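Local coordinates for penicillin-binding protein A (Mycobacterium tuberculosis, PDB 3UN7) that probably acts as a peptidoglycan D,D-transpeptidase, cross-linking the cell wall through an acyl-ester on a serine that beta-lactams also acylate, and helps to regulate cell length, at residues T69-E72 with R73-P77; T108-P111 with R112-Q115. All coordinates share one frame; numbering follows the deposited sequence.

Contact 1: T69-E72 with R73-P77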
ATOM      1  N   THR A  69     -18.999  -4.159  -4.767  1.00 27.42           N
ATOM      2  CA  THR A  69     -17.789  -3.316  -4.660  1.00 26.95           C
ATOM      3  C   THR A  69     -16.561  -4.145  -4.982  1.00 26.06           C
ATOM      4  O   THR A  69     -16.677  -5.363  -5.175  1.00 26.41           O
ATOM      5  CB  THR A  69     -17.570  -2.760  -3.235  1.00 27.22           C
ATOM      6  OG1 THR A  69     -17.557  -3.850  -2.297  1.00 24.92           O
ATOM      7  CG2 THR A  69     -18.659  -1.761  -2.862  1.00 29.20           C
ATOM      8  N   ALA A  70     -15.398  -3.479  -5.010  1.00 24.87           N
ATOM      9  CA  ALA A  70     -14.088  -4.078  -5.283  1.00 24.32           C
ATOM     10  C   ALA A  70     -14.139  -5.080  -6.458  1.00 24.83           C
ATOM     11  O   ALA A  70     -14.709  -4.751  -7.500  1.00 25.20           O
ATOM     12  CB  ALA A  70     -13.493  -4.706  -4.010  1.00 24.74           C
ATOM     13  N   LEU A  71     -13.577  -6.282  -6.301  1.00 24.45           N
ATOM     14  CA  LEU A  71     -13.536  -7.237  -7.438  1.00 24.99           C
ATOM     15  C   LEU A  71     -14.888  -7.827  -7.822  1.00 24.94           C
ATOM     16  O   LEU A  71     -15.082  -8.201  -8.975  1.00 25.02           O
ATOM     17  CB  LEU A  71     -12.545  -8.371  -7.197  1.00 25.40           C
ATOM     18  CG  LEU A  71     -11.058  -8.056  -7.283  1.00 24.85           C
ATOM     19  CD1 LEU A  71     -10.271  -9.355  -7.055  1.00 24.66           C
ATOM     20  CD2 LEU A  71     -10.695  -7.405  -8.636  1.00 24.67           C
ATOM     21  N   GLU A  72     -15.822  -7.919  -6.868  1.00 24.19           N
ATOM     22  CA  GLU A  72     -17.192  -8.320  -7.231  1.00 23.89           C
ATOM     23  C   GLU A  72     -17.726  -7.349  -8.293  1.00 24.34           C
ATOM     24  O   GLU A  72     -18.403  -7.752  -9.257  1.00 24.45           O
ATOM     25  CB  GLU A  72     -18.138  -8.352  -6.016  1.00 23.54           C
ATOM     26  CG  GLU A  72     -17.793  -9.375  -4.917  1.00 21.65           C
ATOM     27  CD  GLU A  72     -18.251 -10.806  -5.217  1.00 24.47           C
ATOM     28  OE1 GLU A  72     -18.325 -11.205  -6.406  1.00 23.61           O
ATOM     29  OE2 GLU A  72     -18.541 -11.542  -4.247  1.00 22.98           O
ATOM     30  N   ARG A  73     -17.416  -6.068  -8.125  1.00 23.89           N
ATOM     31  CA  ARG A  73     -17.889  -5.057  -9.073  1.00 24.19           C
ATOM     32  C   ARG A  73     -17.046  -5.070 -10.351  1.00 25.26           C
ATOM     33  O   ARG A  73     -17.589  -5.108 -11.465  1.00 26.08           O
ATOM     34  CB  ARG A  73     -17.890  -3.661  -8.439  1.00 24.56           C
ATOM     35  CG  ARG A  73     -18.582  -2.597  -9.310  1.00 25.33           C
ATOM     36  CD  ARG A  73     -18.849  -1.305  -8.529  1.00 26.70           C
ATOM     37  NE  ARG A  73     -19.698  -0.353  -9.269  1.00 29.54           N
ATOM     38  CZ  ARG A  73     -21.032  -0.410  -9.340  1.00 34.79           C
ATOM     39  NH1 ARG A  73     -21.720  -1.387  -8.741  1.00 33.89           N
ATOM     40  NH2 ARG A  73     -21.695   0.510 -10.033  1.00 34.18           N
ATOM     41  N   ALA A  74     -15.722  -5.035 -10.180  1.00 25.56           N
ATOM     42  CA  ALA A  74     -14.781  -4.928 -11.300  1.00 26.71           C
ATOM     43  C   ALA A  74     -14.854  -6.143 -12.225  1.00 27.62           C
ATOM     44  O   ALA A  74     -14.738  -6.012 -13.449  1.00 28.56           O
ATOM     45  CB  ALA A  74     -13.345  -4.737 -10.772  1.00 25.71           C
ATOM     46  N   GLU A  75     -15.075  -7.319 -11.640  1.00 27.30           N
ATOM     47  CA  GLU A  75     -15.117  -8.547 -12.437  1.00 27.98           C
ATOM     48  C   GLU A  75     -16.534  -9.085 -12.556  1.00 28.34           C
ATOM     49  O   GLU A  75     -16.739 -10.240 -12.902  1.00 27.42           O
ATOM     50  CB  GLU A  75     -14.162  -9.614 -11.861  1.00 27.26           C
ATOM     51  CG  GLU A  75     -12.704  -9.200 -11.812  1.00 28.17           C
ATOM     52  CD  GLU A  75     -12.055  -9.019 -13.191  1.00 30.77           C
ATOM     53  OE1 GLU A  75     -10.951  -8.463 -13.228  1.00 34.22           O
ATOM     54  OE2 GLU A  75     -12.625  -9.420 -14.227  1.00 30.77           O
ATOM     55  N   ASP A  76     -17.521  -8.216 -12.334  1.00 28.97           N
ATOM     56  CA  ASP A  76     -18.925  -8.615 -12.437  1.00 29.41           C
ATOM     57  C   ASP A  76     -19.317  -9.417 -13.700  1.00 29.77           C
ATOM     58  O   ASP A  76     -19.968 -10.458 -13.566  1.00 29.93           O
ATOM     59  CB  ASP A  76     -19.847  -7.410 -12.253  1.00 30.53           C
ATOM     60  CG  ASP A  76     -21.216  -7.799 -11.712  1.00 33.24           C
ATOM     61  OD1 ASP A  76     -21.349  -8.860 -11.070  1.00 35.24           O
ATOM     62  OD2 ASP A  76     -22.169  -7.033 -11.943  1.00 39.42           O
ATOM     63  N   PRO A  77     -18.935  -8.949 -14.918  1.00 30.70           N
ATOM     64  CA  PRO A  77     -19.336  -9.679 -16.126  1.00 30.70           C
ATOM     65  C   PRO A  77     -18.769 -11.098 -16.210  1.00 30.70           C
ATOM     66  O   PRO A  77     -19.443 -12.005 -16.703  1.00 31.14           O
ATOM     67  CB  PRO A  77     -18.786  -8.814 -17.260  1.00 32.20           C
ATOM     68  CG  PRO A  77     -18.593  -7.450 -16.664  1.00 32.11           C
ATOM     69  CD  PRO A  77     -18.148  -7.745 -15.264  1.00 30.45           C
TER

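Contact 2: T108-P111 with R112-Q115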
ATOM      1  N   THR A 108      -3.915 -12.324  -7.541  1.00 27.78           N
ATOM      2  CA  THR A 108      -2.488 -12.472  -7.298  1.00 28.36           C
ATOM      3  C   THR A 108      -2.173 -12.602  -5.808  1.00 28.12           C
ATOM      4  O   THR A 108      -1.007 -12.719  -5.441  1.00 27.79           O
ATOM      5  CB  THR A 108      -1.720 -11.238  -7.795  1.00 28.42           C
ATOM      6  OG1 THR A 108      -2.352 -10.051  -7.274  1.00 27.51           O
ATOM      7  CG2 THR A 108      -1.723 -11.176  -9.298  1.00 30.73           C
ATOM      8  N   ILE A 109      -3.201 -12.529  -4.955  1.00 27.61           N
ATOM      9  CA  ILE A 109      -3.012 -12.494  -3.500  1.00 27.36           C
ATOM     10  C   ILE A 109      -2.425 -13.814  -3.025  1.00 28.23           C
ATOM     11  O   ILE A 109      -2.881 -14.880  -3.432  1.00 28.82           O
ATOM     12  CB  ILE A 109      -4.360 -12.214  -2.749  1.00 27.35           C
ATOM     13  CG1 ILE A 109      -4.910 -10.818  -3.094  1.00 25.83           C
ATOM     14  CG2 ILE A 109      -4.202 -12.353  -1.213  1.00 27.56           C
ATOM     15  CD1 ILE A 109      -4.105  -9.651  -2.538  1.00 24.07           C
ATOM     16  N   ASN A 110      -1.412 -13.736  -2.164  1.00 28.78           N
ATOM     17  CA  ASN A 110      -0.897 -14.919  -1.482  1.00 29.12           C
ATOM     18  C   ASN A 110      -1.559 -14.955  -0.098  1.00 28.61           C
ATOM     19  O   ASN A 110      -1.306 -14.074   0.708  1.00 28.21           O
ATOM     20  CB  ASN A 110       0.640 -14.840  -1.381  1.00 29.46           C
ATOM     21  CG  ASN A 110       1.255 -16.058  -0.704  1.00 32.52           C
ATOM     22  OD1 ASN A 110       0.680 -16.633   0.225  1.00 32.46           O
ATOM     23  ND2 ASN A 110       2.444 -16.449  -1.164  1.00 35.24           N
ATOM     24  N   PRO A 111      -2.431 -15.950   0.160  1.00 29.32           N
ATOM     25  CA  PRO A 111      -3.198 -16.038   1.396  1.00 29.24           C
ATOM     26  C   PRO A 111      -2.324 -16.009   2.652  1.00 29.93           C
ATOM     27  O   PRO A 111      -2.698 -15.362   3.627  1.00 29.32           O
ATOM     28  CB  PRO A 111      -3.910 -17.390   1.256  1.00 30.33           C
ATOM     29  CG  PRO A 111      -4.108 -17.521  -0.205  1.00 30.89           C
ATOM     30  CD  PRO A 111      -2.781 -17.059  -0.748  1.00 29.59           C
ATOM     31  N   ARG A 112      -1.169 -16.676   2.608  1.00 30.48           N
ATOM     32  CA  ARG A 112      -0.200 -16.665   3.716  1.00 32.23           C
ATOM     33  C   ARG A 112       0.245 -15.244   4.025  1.00 31.53           C
ATOM     34  O   ARG A 112       0.326 -14.853   5.190  1.00 32.04           O
ATOM     35  CB  ARG A 112       1.028 -17.516   3.389  1.00 33.43           C
ATOM     36  CG  ARG A 112       0.722 -18.976   3.144  1.00 38.60           C
ATOM     37  CD  ARG A 112       1.993 -19.795   2.976  1.00 44.63           C
ATOM     38  NE  ARG A 112       2.364 -20.481   4.216  1.00 50.44           N
ATOM     39  CZ  ARG A 112       2.525 -21.800   4.337  1.00 53.56           C
ATOM     40  NH1 ARG A 112       2.369 -22.603   3.286  1.00 54.00           N
ATOM     41  NH2 ARG A 112       2.857 -22.320   5.516  1.00 55.47           N
ATOM     42  N   ILE A 113       0.502 -14.462   2.981  1.00 30.15           N
ATOM     43  CA  ILE A 113       0.965 -13.094   3.174  1.00 29.71           C
ATOM     44  C   ILE A 113      -0.185 -12.208   3.677  1.00 29.28           C
ATOM     45  O   ILE A 113      -0.032 -11.498   4.661  1.00 29.06           O
ATOM     46  CB  ILE A 113       1.627 -12.524   1.895  1.00 29.36           C
ATOM     47  CG1 ILE A 113       2.729 -13.485   1.414  1.00 29.30           C
ATOM     48  CG2 ILE A 113       2.234 -11.117   2.147  1.00 27.83           C
ATOM     49  CD1 ILE A 113       3.388 -13.051   0.101  1.00 29.80           C
ATOM     50  N   GLN A 114      -1.338 -12.281   3.017  1.00 28.94           N
ATOM     51  CA  GLN A 114      -2.525 -11.524   3.434  1.00 28.47           C
ATOM     52  C   GLN A 114      -2.863 -11.789   4.916  1.00 28.75           C
ATOM     53  O   GLN A 114      -3.109 -10.849   5.677  1.00 28.45           O
ATOM     54  CB  GLN A 114      -3.716 -11.893   2.546  1.00 28.01           C
ATOM     55  CG  GLN A 114      -4.980 -11.096   2.845  1.00 27.95           C
ATOM     56  CD  GLN A 114      -5.072  -9.822   2.032  1.00 26.43           C
ATOM     57  OE1 GLN A 114      -4.197  -9.534   1.228  1.00 27.69           O
ATOM     58  NE2 GLN A 114      -6.150  -9.059   2.229  1.00 26.42           N
ATOM     59  N   GLN A 115      -2.890 -13.071   5.292  1.00 28.44           N
ATOM     60  CA  GLN A 115      -3.198 -13.497   6.655  1.00 29.52           C
ATOM     61  C   GLN A 115      -2.169 -12.977   7.653  1.00 30.02           C
ATOM     62  O   GLN A 115      -2.552 -12.490   8.714  1.00 30.21           O
ATOM     63  CB  GLN A 115      -3.338 -15.023   6.758  1.00 29.45           C
ATOM     64  CG  GLN A 115      -3.992 -15.522   8.070  1.00 31.87           C
ATOM     65  CD  GLN A 115      -5.466 -15.146   8.160  1.00 32.02           C
ATOM     66  OE1 GLN A 115      -6.226 -15.392   7.227  1.00 32.77           O
ATOM     67  NE2 GLN A 115      -5.868 -14.524   9.276  1.00 31.73           N
TER

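Contact 1: T69-E72 with R73-P77
Leu71 and Glu75, one helical turn apart, lie side by side and point the same way, with Leu71 CD2 4.2 Å from Glu75 CG. Leu71 CD2 also reaches Ala74 CB at 4.3 Å, a looser apolar touch. Glu75 N donates to Leu71 O over 2.8 Å, tilted 31° from the carbonyl plane. Before it comes the straighter bond Ala74 N to Ala70 O, 2.9 Å with the donor in the carbonyl plane. Arg73 N reaches back to Thr69 O at 3.1 Å, from well above that carbonyl plane, and adds a weak bond to Ala70 O. Glu75 is the first residue past helix 70-74 and at the same time the N-cap position of helix 76-79, so the chain passes from one helix to the next within a residue. Around this turn, a bend at chi2 sets the course of the Glu72 carboxylate, which forms salt bridges with Arg23 and Arg47; Asp76 shares Arg23, which probably offsets the two nearby negative charges. The turn belongs to the dimerisation-domain part of the chain: Leu71 packs against strands 26-28, 104-107 and 339-343 and the loop residues Pro286 and Leu287, while Glu75 touches the latter two strands.

Contact 2: T108-P111 with R112-Q115
Asn110 and Ile113 pack closely at the start of helix 111-123, their side chains crossing at about a right angle. Ile113 CD1 lies 3.6 Å from Asn110 CB, and Ile113 CG1 comes equally close to Asn110 CG, so the isoleucine covers the root of the amide as well as its carbon stem. On this inner side Asn110 O receives two backbone donors: Gln114 N at 2.9 Å, almost in line with the carbonyl bond (C=O...N 164°), and Ile113 N in a weak, strongly bent bond. Gln115 N follows with a 2.8 Å bond to Pro111 O. Further in, Ile109 CG2 rests 3.7 Å from Gln114 OE1. Gln114 CG stands anti to the backbone N and the chain then bends at chi2, which brings the amide beside Ile109; its NE2 donates to the backbone carbonyls of Leu146 and Val54. Asn110 is the N-cap, followed by proline as the first helical residue. Its CG, anti to the backbone N (chi1 -179°), places OD1 where it accepts weakly from Arg112 N at 3.0 Å, a capping bond. The cap marks the passage from the loop after strand 104-107 into helix 111-123. Ile113 also meets strand 143-149 and the C-terminal helix 446-458, while Ile109 and Pro111 touch Tyr55 of helix 52-59. The outer side is looser: Arg112 is exposed, and Asn110 OD1 lies 3.3 Å from Arg112 CB and touches CG more loosely. Past CG the arginine chain leads away from the turn, its guanidinium plane 69° from the Asn110 amide plane. Gln115, partly exposed, meets the turn mainly through CB, 3.2 Å from Pro111 O, while its amide bonds with Asn51 and Asp119.

Overall arrangement
Contact 1 comes first along the chain and contact 2 follows in series; their centres lie about 19 Å apart and their nearest atoms about 7 Å, without touching. Strand 104-107 connects their surroundings: side chains of contact 1 pack on it, and the loop of contact 2 leaves its end. It belongs to the mixed six-stranded sheet, whose neighbouring strands 26-28 and 339-343 also flank contact 1. Contact 2 instead turns toward strand 143-149, at one edge of the antiparallel five-stranded sheet of the transpeptidase domain, and toward helix 446-458. The pair therefore leads from the dimerisation domain toward the transpeptidase domain, and both contacts lie away from the probable catalytic serine.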